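Local coordinates for lipolytic protein G-D-S-L family (Chitinophaga pinensis, PDB 4Q7Q), which is of unknown function but belongs to the GDSL (SGNH-hydrolase) lipase/acylhydrolase family and so probably hydrolyses ester bonds, at residues 129-137 with 186-194. Numbering follows the deposited sequence.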
loop_
_atom_site.group_PDB
_atom_site.type_symbol
_atom_site.label_atom_id
_atom_site.label_comp_id
_atom_site.label_asym_id
_atom_site.label_seq_id
_atom_site.Cartn_x
_atom_site.Cartn_y
_atom_site.Cartn_z
ATOM N N PRO A 129 5.708 -1.152 -0.826
ATOM C CA PRO A 129 4.470 -1.898 -0.606
ATOM C C PRO A 129 4.596 -2.861 0.567
ATOM O O PRO A 129 5.663 -3.422 0.828
ATOM C CB PRO A 129 4.298 -2.686 -1.909
ATOM C CG PRO A 129 5.018 -1.893 -2.932
ATOM C CD PRO A 129 6.191 -1.265 -2.212
HETATM N N MSE A 130 3.498 -3.028 1.288
HETATM C CA MSE A 130 3.423 -4.046 2.317
HETATM C C MSE A 130 3.209 -5.397 1.651
HETATM O O MSE A 130 2.639 -5.482 0.566
HETATM C CB MSE A 130 2.256 -3.739 3.255
HETATM C CG MSE A 130 2.221 -4.613 4.498
HETATM SE SE MSE A 130 0.967 -4.001 5.874
HETATM C CE MSE A 130 -0.671 -4.685 5.073
ATOM N N GLN A 131 3.654 -6.465 2.301
ATOM C CA GLN A 131 3.267 -7.790 1.839
ATOM C C GLN A 131 1.749 -7.919 1.899
ATOM O O GLN A 131 1.061 -7.172 2.611
ATOM C CB GLN A 131 3.969 -8.878 2.648
ATOM C CG GLN A 131 5.470 -8.852 2.423
ATOM C CD GLN A 131 6.202 -9.988 3.093
ATOM O OE1 GLN A 131 5.865 -11.163 2.909
ATOM N NE2 GLN A 131 7.227 -9.649 3.860
ATOM N N ARG A 132 1.221 -8.838 1.112
ATOM C CA ARG A 132 -0.219 -9.020 1.043
ATOM C C ARG A 132 -0.539 -10.490 0.914
ATOM O O ARG A 132 0.147 -11.227 0.195
ATOM C CB ARG A 132 -0.795 -8.251 -0.152
ATOM C CG ARG A 132 -0.055 -8.460 -1.458
ATOM C CD ARG A 132 -0.550 -7.536 -2.555
ATOM N NE ARG A 132 -1.865 -7.922 -3.061
ATOM C CZ ARG A 132 -2.538 -7.238 -3.979
ATOM N NH1 ARG A 132 -2.027 -6.114 -4.482
ATOM N NH2 ARG A 132 -3.720 -7.674 -4.394
ATOM N N ASN A 133 -1.558 -10.941 1.632
ATOM C CA ASN A 133 -2.010 -12.305 1.425
ATOM C C ASN A 133 -3.158 -12.316 0.425
ATOM O O ASN A 133 -3.392 -11.306 -0.241
ATOM C CB ASN A 133 -2.356 -13.005 2.739
ATOM C CG ASN A 133 -1.908 -14.445 2.740
ATOM O OD1 ASN A 133 -2.111 -15.154 1.759
ATOM N ND2 ASN A 133 -1.267 -14.878 3.821
ATOM N N ASP A 134 -3.846 -13.447 0.293
ATOM C CA ASP A 134 -4.976 -13.529 -0.629
ATOM C C ASP A 134 -5.966 -12.420 -0.299
ATOM O O ASP A 134 -6.406 -12.286 0.841
ATOM C CB ASP A 134 -5.689 -14.876 -0.493
ATOM C CG ASP A 134 -4.909 -16.029 -1.091
ATOM O OD1 ASP A 134 -3.765 -15.844 -1.555
ATOM O OD2 ASP A 134 -5.462 -17.142 -1.091
ATOM N N PHE A 135 -6.310 -11.631 -1.308
ATOM C CA PHE A 135 -7.235 -10.523 -1.150
ATOM C C PHE A 135 -8.612 -10.907 -1.658
ATOM O O PHE A 135 -8.730 -11.490 -2.732
ATOM C CB PHE A 135 -6.714 -9.328 -1.948
ATOM C CG PHE A 135 -7.752 -8.275 -2.233
ATOM C CD1 PHE A 135 -8.290 -7.526 -1.205
ATOM C CD2 PHE A 135 -8.175 -8.024 -3.532
ATOM C CE1 PHE A 135 -9.238 -6.545 -1.462
ATOM C CE2 PHE A 135 -9.114 -7.042 -3.797
ATOM C CZ PHE A 135 -9.652 -6.303 -2.759
ATOM N N VAL A 136 -9.648 -10.596 -0.882
ATOM C CA VAL A 136 -11.025 -10.711 -1.351
ATOM C C VAL A 136 -11.756 -9.418 -1.010
ATOM O O VAL A 136 -11.827 -9.030 0.151
ATOM C CB VAL A 136 -11.758 -11.913 -0.727
ATOM C CG1 VAL A 136 -13.134 -12.054 -1.345
ATOM C CG2 VAL A 136 -10.963 -13.187 -0.932
ATOM N N TYR A 137 -12.270 -8.737 -2.030
ATOM C CA TYR A 137 -12.920 -7.446 -1.841
ATOM C C TYR A 137 -14.203 -7.582 -1.017
ATOM O O TYR A 137 -15.100 -8.355 -1.357
ATOM C CB TYR A 137 -13.228 -6.818 -3.204
ATOM C CG TYR A 137 -13.785 -5.412 -3.141
ATOM C CD1 TYR A 137 -13.399 -4.531 -2.137
ATOM C CD2 TYR A 137 -14.697 -4.968 -4.089
ATOM C CE1 TYR A 137 -13.907 -3.248 -2.078
ATOM C CE2 TYR A 137 -15.210 -3.679 -4.041
ATOM C CZ TYR A 137 -14.813 -2.823 -3.028
ATOM O OH TYR A 137 -15.316 -1.540 -2.968
ATOM N N LEU A 186 3.468 -12.316 6.071
ATOM C CA LEU A 186 2.321 -12.984 5.452
ATOM C C LEU A 186 1.449 -13.761 6.430
ATOM O O LEU A 186 0.219 -13.739 6.328
ATOM C CB LEU A 186 2.777 -13.926 4.342
ATOM C CG LEU A 186 3.055 -13.268 2.999
ATOM C CD1 LEU A 186 3.558 -14.312 2.013
ATOM C CD2 LEU A 186 1.801 -12.585 2.491
ATOM N N ARG A 187 2.087 -14.455 7.369
ATOM C CA ARG A 187 1.359 -15.282 8.317
ATOM C C ARG A 187 0.453 -14.446 9.217
ATOM O O ARG A 187 -0.484 -14.969 9.820
ATOM C CB ARG A 187 2.329 -16.117 9.163
ATOM C CG ARG A 187 3.120 -15.316 10.194
ATOM C CD ARG A 187 4.181 -16.172 10.889
ATOM N NE ARG A 187 5.364 -16.343 10.047
ATOM C CZ ARG A 187 6.442 -15.566 10.102
ATOM N NH1 ARG A 187 6.503 -14.567 10.973
ATOM N NH2 ARG A 187 7.467 -15.794 9.290
ATOM N N ASN A 188 0.724 -13.146 9.300
ATOM C CA ASN A 188 -0.042 -12.270 10.178
ATOM C C ASN A 188 -1.034 -11.381 9.456
ATOM O O ASN A 188 -1.644 -10.519 10.072
ATOM C CB ASN A 188 0.892 -11.417 11.037
ATOM C CG ASN A 188 1.458 -12.185 12.202
ATOM O OD1 ASN A 188 0.774 -13.014 12.795
ATOM N ND2 ASN A 188 2.715 -11.923 12.532
HETATM N N MSE A 189 -1.198 -11.576 8.152
HETATM C CA MSE A 189 -2.147 -10.757 7.404
HETATM C C MSE A 189 -3.592 -11.040 7.808
HETATM O O MSE A 189 -4.353 -10.116 8.084
HETATM C CB MSE A 189 -1.950 -10.941 5.901
HETATM C CG MSE A 189 -0.596 -10.458 5.423
HETATM SE SE MSE A 189 -0.436 -8.530 5.619
HETATM C CE MSE A 189 1.509 -8.364 5.757
ATOM N N VAL A 190 -3.964 -12.320 7.847
ATOM C CA VAL A 190 -5.311 -12.724 8.256
ATOM C C VAL A 190 -5.225 -13.969 9.132
ATOM O O VAL A 190 -4.286 -14.749 8.997
ATOM C CB VAL A 190 -6.225 -13.026 7.038
ATOM C CG1 VAL A 190 -6.509 -11.759 6.237
ATOM C CG2 VAL A 190 -5.604 -14.117 6.152
ATOM N N LYS A 191 -6.182 -14.144 10.042
ATOM C CA LYS A 191 -6.169 -15.301 10.944
ATOM C C LYS A 191 -6.533 -16.604 10.229
ATOM O O LYS A 191 -6.001 -17.670 10.548
ATOM C CB LYS A 191 -7.135 -15.090 12.117
ATOM C CG LYS A 191 -6.836 -13.886 12.995
ATOM C CD LYS A 191 -5.561 -14.078 13.785
ATOM C CE LYS A 191 -5.360 -12.950 14.789
ATOM N NZ LYS A 191 -6.399 -12.960 15.855
ATOM N N PHE A 192 -7.457 -16.515 9.280
ATOM C CA PHE A 192 -7.910 -17.686 8.537
ATOM C C PHE A 192 -8.746 -17.240 7.357
ATOM O O PHE A 192 -9.142 -16.075 7.268
ATOM C CB PHE A 192 -8.740 -18.631 9.421
ATOM C CG PHE A 192 -9.987 -18.000 9.989
ATOM C CD1 PHE A 192 -9.959 -17.366 11.224
ATOM C CD2 PHE A 192 -11.183 -18.027 9.279
ATOM C CE1 PHE A 192 -11.101 -16.783 11.747
ATOM C CE2 PHE A 192 -12.327 -17.443 9.796
ATOM C CZ PHE A 192 -12.281 -16.818 11.034
ATOM N N LYS A 193 -8.991 -18.182 6.453
ATOM C CA LYS A 193 -9.938 -18.006 5.370
ATOM C C LYS A 193 -11.048 -19.022 5.627
ATOM O O LYS A 193 -10.775 -20.197 5.836
ATOM C CB LYS A 193 -9.244 -18.289 4.040
ATOM C CG LYS A 193 -9.580 -17.344 2.897
ATOM C CD LYS A 193 -8.728 -17.688 1.681
ATOM C CE LYS A 193 -9.102 -16.894 0.443
ATOM N NZ LYS A 193 -8.317 -17.389 -0.725
ATOM N N HIS A 194 -12.287 -18.541 5.625
ATOM C CA HIS A 194 -13.474 -19.319 5.935
ATOM C C HIS A 194 -13.951 -19.979 4.641
ATOM O O HIS A 194 -14.536 -19.322 3.786
ATOM C CB HIS A 194 -14.513 -18.341 6.497
ATOM C CG HIS A 194 -15.866 -18.926 6.740
ATOM N ND1 HIS A 194 -16.122 -19.820 7.755
ATOM C CD2 HIS A 194 -17.055 -18.698 6.129
ATOM C CE1 HIS A 194 -17.405 -20.138 7.746
ATOM N NE2 HIS A 194 -17.993 -19.470 6.770
HETATM O O HOH W 1 6.188 -12.867 5.169
#
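Met130 and Met189, both selenomethionine, meet tip to tip, CE of Met130 lying 3.9 Å from SE of Met189, where the loop following parallel strand 123-127 of the SGNH-hydrolase α/β fold runs against the 3-10 turn 186-188 and the chain leading to strand 193-196. Met130 gets there with CG anti to its own N (chi1 -171°) and a bend at chi3. Gln131 crosses Leu186 at about a right angle, its OE1 3.5 Å from CG of Leu186; the same OE1 takes a hydrogen bond from a water that in turn accepts from Leu186 N, while NE2 binds Tyr179 O. The carbonyl O of Gln131 faces the CE methyl of Met189 at 3.4 Å. Arg132 turns its side chain to the far side, where NH1 bonds Thr80, but its backbone O abuts CD2 of Leu186. Asn133 is held at both ends of its amide: OD1 accepts from Asp134 N, and ND2 donates to Leu186 O (3.1 Å) from above the carbonyl plane, 49° out of it. Met189 N reaches that oxygen from the opposite face, so two donors grip the carbonyl of Leu186. Tyr149 and Gly147 bind OD1 of buried Asp134, probably favouring its charged form; on the other oxygen, Lys193, extended beyond CG, closes a salt bridge, its NZ 2.9 Å from Asp134 OD2 on the anti side.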